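Local structure of cell division protein FtsZ 1 (Methanocaldococcus jannaschii, 1FSZ) at residues Glu62-Val67 against Gly221-Ile226; Gly230-Asp235 against Trp319-Asp324; Asn192-Glu197 against Ser272-Val277. The protein binds GTP and probably acts as a GTPase that polymerises into the ring formed at the future division site, recruiting other division proteins. One frame throughout, in Å; residues are numbered along the deposited sequence.

Contact 1. Residues Glu62-Val67 against Gly221-Ile226; sequences EGAKTV and GLVELI
V223 meets E62, G63 and A64 through one methyl, CG1. That methyl lies 3.6 Å from the backbone O of E62 and 4.1 Å from A64 CB. The O of G63 is a looser neighbour, 4.4 Å from V223 CG1. The V223 side chain therefore faces two carbonyl oxygens and one small methyl group. No hydrogen bond joins the two segments, and the fit rests on packing.

The second meeting is between E62 and E224. The carboxylate atom OE2 of E224 comes 3.5 Å from E62 CB. It also sits 4.3 Å from E62 OE1, so two acidic groups lie close together. Some electrostatic cost is likely here. The side chain of E62 also touches K228. E62 is poorly ordered, so the place of its carboxylate is less certain than that of its backbone.

Torsions explain the reach of both helix residues. V223 has CG1 opposite its backbone N (chi1 168°), which turns this methyl out to the loop. E224 is nearly straight at chi2, -158°, and this carries its carboxylate to E62 although its CB does not point there. The O of G63 accepts a weak hydrogen bond from T227 OG1, just beyond the segment, at the end of helix 204-227.

I61 extends the apolar patch at V223. A64 also packs on I40 and V42 of strand 40-45, beside strand 65-70. On other faces of helix 204-227, L222 and L225 touch L286 of strand 285-291, and I226 packs on helix 236-243. The contact thus sets the loop leading into strand 65-70 against the long helix that, in the tubulin/FtsZ fold, joins the nucleotide-binding and C-terminal domains.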
loop_
_atom_site.group_PDB
_atom_site.type_symbol
_atom_site.label_atom_id
_atom_site.label_comp_id
_atom_site.label_asym_id
_atom_site.label_seq_id
_atom_site.Cartn_x
_atom_site.Cartn_y
_atom_site.Cartn_z
ATOM N N GLU A 62 -18.371 27.055 -2.963
ATOM C CA GLU A 62 -17.252 27.900 -2.577
ATOM C C GLU A 62 -16.018 27.150 -2.129
ATOM O O GLU A 62 -16.018 26.484 -1.104
ATOM C CB GLU A 62 -17.646 28.896 -1.479
ATOM C CG GLU A 62 -16.530 29.913 -1.184
ATOM C CD GLU A 62 -17.029 31.339 -0.972
ATOM O OE1 GLU A 62 -18.085 31.711 -1.548
ATOM O OE2 GLU A 62 -16.357 32.089 -0.219
ATOM N N GLY A 63 -14.970 27.262 -2.933
ATOM C CA GLY A 63 -13.697 26.633 -2.625
ATOM C C GLY A 63 -13.704 25.170 -2.205
ATOM O O GLY A 63 -13.500 24.837 -1.019
ATOM N N ALA A 64 -13.925 24.295 -3.186
ATOM C CA ALA A 64 -13.955 22.861 -2.960
ATOM C C ALA A 64 -13.955 22.193 -4.330
ATOM O O ALA A 64 -14.634 22.630 -5.250
ATOM C CB ALA A 64 -15.206 22.472 -2.162
ATOM N N LYS A 65 -13.154 21.148 -4.468
ATOM C CA LYS A 65 -13.093 20.432 -5.714
ATOM C C LYS A 65 -14.060 19.277 -5.559
ATOM O O LYS A 65 -14.231 18.743 -4.452
ATOM C CB LYS A 65 -11.672 19.949 -5.986
ATOM C CG LYS A 65 -11.307 18.559 -5.476
ATOM C CD LYS A 65 -10.685 17.746 -6.617
ATOM C CE LYS A 65 -9.513 16.891 -6.153
ATOM N NZ LYS A 65 -8.800 16.317 -7.342
ATOM N N THR A 66 -14.698 18.924 -6.676
ATOM C CA THR A 66 -15.686 17.865 -6.739
ATOM C C THR A 66 -15.144 16.659 -7.470
ATOM O O THR A 66 -14.601 16.772 -8.559
ATOM C CB THR A 66 -16.925 18.323 -7.504
ATOM O OG1 THR A 66 -16.505 18.940 -8.725
ATOM C CG2 THR A 66 -17.726 19.317 -6.700
ATOM N N VAL A 67 -15.344 15.498 -6.865
ATOM C CA VAL A 67 -14.909 14.225 -7.404
ATOM C C VAL A 67 -16.163 13.333 -7.448
ATOM O O VAL A 67 -16.816 13.116 -6.422
ATOM C CB VAL A 67 -13.826 13.636 -6.463
ATOM C CG1 VAL A 67 -13.485 12.220 -6.820
ATOM C CG2 VAL A 67 -12.610 14.492 -6.522
ATOM N N GLY A 221 -23.895 24.267 2.963
ATOM C CA GLY A 221 -23.949 25.025 4.194
ATOM C C GLY A 221 -22.716 24.788 5.035
ATOM O O GLY A 221 -22.145 25.729 5.598
ATOM N N LEU A 222 -22.310 23.518 5.128
ATOM C CA LEU A 222 -21.134 23.110 5.904
ATOM C C LEU A 222 -19.829 23.551 5.245
ATOM O O LEU A 222 -18.947 24.069 5.910
ATOM C CB LEU A 222 -21.109 21.592 6.062
ATOM C CG LEU A 222 -21.448 21.013 7.428
ATOM C CD1 LEU A 222 -21.233 19.521 7.402
ATOM C CD2 LEU A 222 -20.576 21.658 8.489
ATOM N N VAL A 223 -19.698 23.364 3.938
ATOM C CA VAL A 223 -18.455 23.737 3.284
ATOM C C VAL A 223 -18.194 25.223 3.350
ATOM O O VAL A 223 -17.083 25.639 3.652
ATOM C CB VAL A 223 -18.421 23.266 1.801
ATOM C CG1 VAL A 223 -17.248 23.914 1.053
ATOM C CG2 VAL A 223 -18.295 21.721 1.746
ATOM N N GLU A 224 -19.209 26.033 3.079
ATOM C CA GLU A 224 -19.034 27.482 3.112
ATOM C C GLU A 224 -18.814 27.994 4.512
ATOM O O GLU A 224 -18.038 28.917 4.729
ATOM C CB GLU A 224 -20.238 28.148 2.521
ATOM C CG GLU A 224 -20.667 27.476 1.274
ATOM C CD GLU A 224 -21.475 28.402 0.448
ATOM O OE1 GLU A 224 -22.562 28.800 0.949
ATOM O OE2 GLU A 224 -21.018 28.739 -0.677
ATOM N N LEU A 225 -19.511 27.398 5.471
ATOM C CA LEU A 225 -19.325 27.807 6.844
ATOM C C LEU A 225 -17.827 27.776 7.130
ATOM O O LEU A 225 -17.336 28.593 7.899
ATOM C CB LEU A 225 -20.034 26.857 7.783
ATOM C CG LEU A 225 -19.552 26.935 9.226
ATOM C CD1 LEU A 225 -20.163 28.151 9.878
ATOM C CD2 LEU A 225 -19.962 25.650 9.966
ATOM N N ILE A 226 -17.113 26.838 6.495
ATOM C CA ILE A 226 -15.666 26.658 6.668
ATOM C C ILE A 226 -14.869 27.355 5.605
ATOM O O ILE A 226 -13.706 27.655 5.786
ATOM C CB ILE A 226 -15.235 25.170 6.523
ATOM C CG1 ILE A 226 -16.083 24.262 7.414
ATOM C CG2 ILE A 226 -13.753 25.024 6.852
ATOM C CD1 ILE A 226 -15.680 22.780 7.383
#

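Contact 2. Residues Gly230-Asp235 against Trp319-Asp324; sequences GLINVD and WGATID
I232, A321 and W319 carry this contact. I232 extends its CG1 and CD1 branch to the six-membered part of the W319 indole, meeting CZ3 and CH2. The two side chains cross at about a right angle. The ring is approached obliquely, and the modelled carbon spacing is too short to trust in detail. W319 has CG between its backbone N and carbonyl carbon (chi1 67°), which brings the indole round to I232 although its CB points away from the loop.

A321 CB meets two loop side chains, 4.3 Å from I232 CG1 and 4.2 Å from L231 CD1. L231 N donates to A321 O at 2.8 Å, the one hydrogen bond across the segments, although the place of that oxygen is less sure. L231 CD2 also reaches I323 CD1 at 3.9 Å. L295 and L297 add further apolar cover.

The loop runs antiparallel to strand 317-323, with G230 near T322 and I232 near G320, but forms no regular strand. It is an irregular connection between helices 204-227 and 236-243, laid along the edge strand at the C-terminal-domain end of the mixed sheet.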
loop_
_atom_site.group_PDB
_atom_site.type_symbol
_atom_site.label_atom_id
_atom_site.label_comp_id
_atom_site.label_asym_id
_atom_site.label_seq_id
_atom_site.Cartn_x
_atom_site.Cartn_y
_atom_site.Cartn_z
ATOM N N GLY A 230 -17.144 35.245 6.211
ATOM C CA GLY A 230 -18.337 35.766 6.847
ATOM C C GLY A 230 -18.098 36.971 7.730
ATOM O O GLY A 230 -17.129 37.704 7.564
ATOM N N LEU A 231 -19.009 37.181 8.671
ATOM C CA LEU A 231 -18.901 38.282 9.602
ATOM C C LEU A 231 -18.052 37.810 10.774
ATOM O O LEU A 231 -18.028 38.454 11.821
ATOM C CB LEU A 231 -20.293 38.700 10.078
ATOM C CG LEU A 231 -21.343 38.771 8.959
ATOM C CD1 LEU A 231 -22.707 39.076 9.547
ATOM C CD2 LEU A 231 -20.960 39.832 7.953
ATOM N N ILE A 232 -17.384 36.668 10.592
ATOM C CA ILE A 232 -16.489 36.083 11.599
ATOM C C ILE A 232 -15.468 35.164 10.936
ATOM O O ILE A 232 -15.762 34.516 9.929
ATOM C CB ILE A 232 -17.221 35.233 12.680
ATOM C CG1 ILE A 232 -18.737 35.292 12.470
ATOM C CG2 ILE A 232 -16.792 35.684 14.085
ATOM C CD1 ILE A 232 -19.457 36.409 13.219
ATOM N N ASN A 233 -14.260 35.141 11.487
ATOM C CA ASN A 233 -13.203 34.275 10.981
ATOM C C ASN A 233 -13.536 32.938 11.645
ATOM O O ASN A 233 -13.635 32.875 12.876
ATOM C CB ASN A 233 -11.803 34.793 11.435
ATOM C CG ASN A 233 -10.893 33.681 12.063
ATOM O OD1 ASN A 233 -10.612 33.678 13.277
ATOM N ND2 ASN A 233 -10.428 32.753 11.227
ATOM N N VAL A 234 -13.772 31.886 10.858
ATOM C CA VAL A 234 -14.040 30.579 11.461
ATOM C C VAL A 234 -12.757 29.795 11.244
ATOM O O VAL A 234 -12.336 29.562 10.118
ATOM C CB VAL A 234 -15.245 29.882 10.811
ATOM C CG1 VAL A 234 -15.223 30.123 9.322
ATOM C CG2 VAL A 234 -15.248 28.400 11.171
ATOM N N ASP A 235 -12.124 29.434 12.347
ATOM C CA ASP A 235 -10.855 28.731 12.327
ATOM C C ASP A 235 -10.911 27.232 11.997
ATOM O O ASP A 235 -11.449 26.423 12.776
ATOM C CB ASP A 235 -10.178 28.951 13.672
ATOM C CG ASP A 235 -8.708 28.675 13.630
ATOM O OD1 ASP A 235 -8.147 28.579 12.518
ATOM O OD2 ASP A 235 -8.114 28.549 14.721
ATOM N N TRP A 319 -19.270 28.170 14.759
ATOM C CA TRP A 319 -20.301 28.880 14.038
ATOM C C TRP A 319 -19.701 29.916 13.118
ATOM O O TRP A 319 -18.526 30.262 13.232
ATOM C CB TRP A 319 -21.315 29.508 15.012
ATOM C CG TRP A 319 -20.822 30.624 15.889
ATOM C CD1 TRP A 319 -20.316 30.508 17.154
ATOM C CD2 TRP A 319 -20.861 32.036 15.603
ATOM N NE1 TRP A 319 -20.035 31.757 17.669
ATOM C CE2 TRP A 319 -20.361 32.709 16.734
ATOM C CE3 TRP A 319 -21.265 32.791 14.491
ATOM C CZ2 TRP A 319 -20.256 34.099 16.792
ATOM C CZ3 TRP A 319 -21.161 34.177 14.554
ATOM C CH2 TRP A 319 -20.662 34.811 15.692
ATOM N N GLY A 320 -20.494 30.380 12.173
ATOM C CA GLY A 320 -20.008 31.377 11.255
ATOM C C GLY A 320 -21.249 32.101 10.830
ATOM O O GLY A 320 -22.352 31.757 11.277
ATOM N N ALA A 321 -21.080 33.093 9.968
ATOM C CA ALA A 321 -22.212 33.865 9.480
ATOM C C ALA A 321 -21.837 34.401 8.128
ATOM O O ALA A 321 -20.850 35.116 8.006
ATOM C CB ALA A 321 -22.511 35.013 10.427
ATOM N N THR A 322 -22.613 34.058 7.110
ATOM C CA THR A 322 -22.302 34.535 5.776
ATOM C C THR A 322 -23.509 35.217 5.179
ATOM O O THR A 322 -24.656 34.960 5.574
ATOM C CB THR A 322 -21.833 33.388 4.826
ATOM O OG1 THR A 322 -22.901 32.464 4.632
ATOM C CG2 THR A 322 -20.643 32.641 5.414
ATOM N N ILE A 323 -23.239 36.103 4.227
ATOM C CA ILE A 323 -24.298 36.840 3.571
ATOM C C ILE A 323 -24.533 36.240 2.205
ATOM O O ILE A 323 -23.597 36.029 1.426
ATOM C CB ILE A 323 -23.941 38.353 3.410
ATOM C CG1 ILE A 323 -24.142 39.102 4.739
ATOM C CG2 ILE A 323 -24.804 38.982 2.299
ATOM C CD1 ILE A 323 -23.270 40.358 4.880
ATOM N N ASP A 324 -25.801 35.977 1.921
ATOM C CA ASP A 324 -26.174 35.406 0.652
ATOM C C ASP A 324 -26.925 36.386 -0.221
ATOM O O ASP A 324 -27.948 36.941 0.179
ATOM C CB ASP A 324 -27.033 34.170 0.859
ATOM C CG ASP A 324 -27.261 33.418 -0.426
ATOM O OD1 ASP A 324 -26.546 33.729 -1.416
ATOM O OD2 ASP A 324 -28.143 32.530 -0.454
#

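Contact 3. Residues Asn192-Glu197 against Ser272-Val277; sequences NEKLFE and SPLLDV
A type I beta turn from S272 to L275, just after helix 261-271, presents P273 and L274 to K194, L195 and E197. Residues 192-197, after strand 186-191, have helical backbone angles without the full set of regular helical bonds. The E197 and P273 side chains lie alongside, running in opposite senses, with E197 CB 3.5 Å from P273 CB. P273 CG rests 3.7 Å from the backbone O of K194. Next to this pair, L274 CD1 lies 3.8 Å from K194 CB and 4.0 Å from L195 CD1, a small apolar layer.

K194 carries the polar side. Its chain bends at chi2 (-75°) and chi3 (-59°), and CB, CG and CD pass round the O of P273. The curl brings NZ between two carboxylates. NZ forms a salt bridge with E197 OE1 at 3.1 Å, in its own segment, with weak hydrogen bonds to both carboxylate oxygens. Across the contact, the salt bridge from K194 NZ to D276 OD1 is long, 3.6 Å. D276 OD1 also has a weak, long ion pair with R353.

L195 packs on V210, A211 and V214 of helix 204-227. Its side chain is about 7 Å from the bound GDP, near but not touching. K194 would partly neutralise both acids. Its bridge to D276 is probably weaker than that to E197, and P273 and L274 add apolar packing.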
loop_
_atom_site.group_PDB
_atom_site.type_symbol
_atom_site.label_atom_id
_atom_site.label_comp_id
_atom_site.label_asym_id
_atom_site.label_seq_id
_atom_site.Cartn_x
_atom_site.Cartn_y
_atom_site.Cartn_z
ATOM N N ASN A 192 -34.454 10.574 4.924
ATOM C CA ASN A 192 -35.414 11.127 3.988
ATOM C C ASN A 192 -36.857 10.990 4.464
ATOM O O ASN A 192 -37.699 11.832 4.150
ATOM C CB ASN A 192 -35.207 10.499 2.610
ATOM C CG ASN A 192 -34.044 11.125 1.871
ATOM O OD1 ASN A 192 -33.638 10.662 0.815
ATOM N ND2 ASN A 192 -33.505 12.190 2.428
ATOM N N GLU A 193 -37.136 9.960 5.253
ATOM C CA GLU A 193 -38.478 9.763 5.769
ATOM C C GLU A 193 -39.069 10.989 6.496
ATOM O O GLU A 193 -40.268 11.247 6.376
ATOM C CB GLU A 193 -38.513 8.538 6.682
ATOM C CG GLU A 193 -39.912 7.971 6.884
ATOM C CD GLU A 193 -40.702 7.762 5.579
ATOM O OE1 GLU A 193 -40.265 8.214 4.513
ATOM O OE2 GLU A 193 -41.777 7.134 5.617
ATOM N N LYS A 194 -38.249 11.748 7.229
ATOM C CA LYS A 194 -38.732 12.942 7.946
ATOM C C LYS A 194 -39.003 14.105 7.004
ATOM O O LYS A 194 -39.486 15.159 7.419
ATOM C CB LYS A 194 -37.710 13.418 8.962
ATOM C CG LYS A 194 -36.783 12.350 9.391
ATOM C CD LYS A 194 -37.521 11.444 10.326
ATOM C CE LYS A 194 -38.023 12.220 11.535
ATOM N NZ LYS A 194 -39.230 11.581 12.134
ATOM N N LEU A 195 -38.643 13.938 5.742
ATOM C CA LEU A 195 -38.873 14.991 4.783
ATOM C C LEU A 195 -40.392 15.120 4.659
ATOM O O LEU A 195 -40.918 16.167 4.293
ATOM C CB LEU A 195 -38.231 14.608 3.446
ATOM C CG LEU A 195 -37.073 15.451 2.874
ATOM C CD1 LEU A 195 -36.438 16.346 3.949
ATOM C CD2 LEU A 195 -36.023 14.507 2.260
ATOM N N PHE A 196 -41.093 14.037 4.987
ATOM C CA PHE A 196 -42.551 13.998 4.917
ATOM C C PHE A 196 -43.173 14.682 6.115
ATOM O O PHE A 196 -44.348 15.028 6.090
ATOM C CB PHE A 196 -43.053 12.556 4.862
ATOM C CG PHE A 196 -42.931 11.935 3.522
ATOM C CD1 PHE A 196 -43.329 12.628 2.389
ATOM C CD2 PHE A 196 -42.334 10.702 3.374
ATOM C CE1 PHE A 196 -43.119 12.102 1.132
ATOM C CE2 PHE A 196 -42.121 10.174 2.115
ATOM C CZ PHE A 196 -42.512 10.881 0.993
ATOM N N GLU A 197 -42.393 14.842 7.181
ATOM C CA GLU A 197 -42.875 15.529 8.373
ATOM C C GLU A 197 -42.746 17.033 8.105
ATOM O O GLU A 197 -43.207 17.838 8.894
ATOM C CB GLU A 197 -42.028 15.147 9.595
ATOM C CG GLU A 197 -42.795 14.460 10.714
ATOM C CD GLU A 197 -41.899 13.655 11.666
ATOM O OE1 GLU A 197 -40.877 14.217 12.125
ATOM O OE2 GLU A 197 -42.223 12.468 11.957
ATOM N N SER A 272 -36.795 21.320 13.448
ATOM C CA SER A 272 -36.859 20.502 12.230
ATOM C C SER A 272 -36.973 19.047 12.613
ATOM O O SER A 272 -36.274 18.577 13.515
ATOM C CB SER A 272 -35.612 20.671 11.351
ATOM O OG SER A 272 -35.967 20.723 9.971
ATOM N N PRO A 273 -37.845 18.309 11.911
ATOM C CA PRO A 273 -38.090 16.882 12.150
ATOM C C PRO A 273 -36.874 16.035 11.722
ATOM O O PRO A 273 -36.826 14.815 11.943
ATOM C CB PRO A 273 -39.335 16.601 11.325
ATOM C CG PRO A 273 -39.266 17.610 10.199
ATOM C CD PRO A 273 -38.622 18.828 10.767
ATOM N N LEU A 274 -35.903 16.723 11.112
ATOM C CA LEU A 274 -34.632 16.160 10.639
ATOM C C LEU A 274 -33.647 15.967 11.832
ATOM O O LEU A 274 -32.750 15.121 11.785
ATOM C CB LEU A 274 -34.034 17.122 9.585
ATOM C CG LEU A 274 -34.078 16.852 8.064
ATOM C CD1 LEU A 274 -35.235 15.981 7.703
ATOM C CD2 LEU A 274 -34.133 18.161 7.306
ATOM N N LEU A 275 -33.821 16.767 12.888
ATOM C CA LEU A 275 -32.990 16.668 14.083
ATOM C C LEU A 275 -33.647 15.658 14.991
ATOM O O LEU A 275 -33.734 15.831 16.199
ATOM C CB LEU A 275 -32.894 18.017 14.802
ATOM C CG LEU A 275 -31.480 18.478 15.210
ATOM C CD1 LEU A 275 -31.571 19.839 15.927
ATOM C CD2 LEU A 275 -30.795 17.418 16.080
ATOM N N ASP A 276 -34.109 14.593 14.367
ATOM C CA ASP A 276 -34.787 13.508 15.040
ATOM C C ASP A 276 -33.927 12.826 16.110
ATOM O O ASP A 276 -33.594 11.644 16.001
ATOM C CB ASP A 276 -35.223 12.502 13.973
ATOM C CG ASP A 276 -36.057 11.386 14.536
ATOM O OD1 ASP A 276 -37.141 11.680 15.093
ATOM O OD2 ASP A 276 -35.614 10.218 14.413
ATOM N N VAL A 277 -33.581 13.570 17.154
ATOM C CA VAL A 277 -32.754 13.040 18.234
ATOM C C VAL A 277 -32.829 13.941 19.453
ATOM O O VAL A 277 -33.192 15.129 19.351
ATOM C CB VAL A 277 -31.262 12.931 17.835
ATOM C CG1 VAL A 277 -30.684 14.291 17.610
ATOM C CG2 VAL A 277 -30.483 12.261 18.934
#

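From the N terminus, contact 1 opens at 62-67, at the start of strand 65-70, and closes 154 residues later on helix 204-227. Contact 3 opens inside that loop, after strand 186-191, and closes at 272-277, so it crosses contact 1. Contact 2 opens at 230-235, after contact 1 has closed and before contact 3 closes, and ends on strand 317-323. It crosses contact 3 and follows contact 1 in series. Contacts 1 and 2 touch, through L225 with V234, W319 and G320. Contact 3 stands apart, about 13 Å from contact 1 at the nearest atoms. Together they tie the GTPase domain, the long helix and the C-terminal domain.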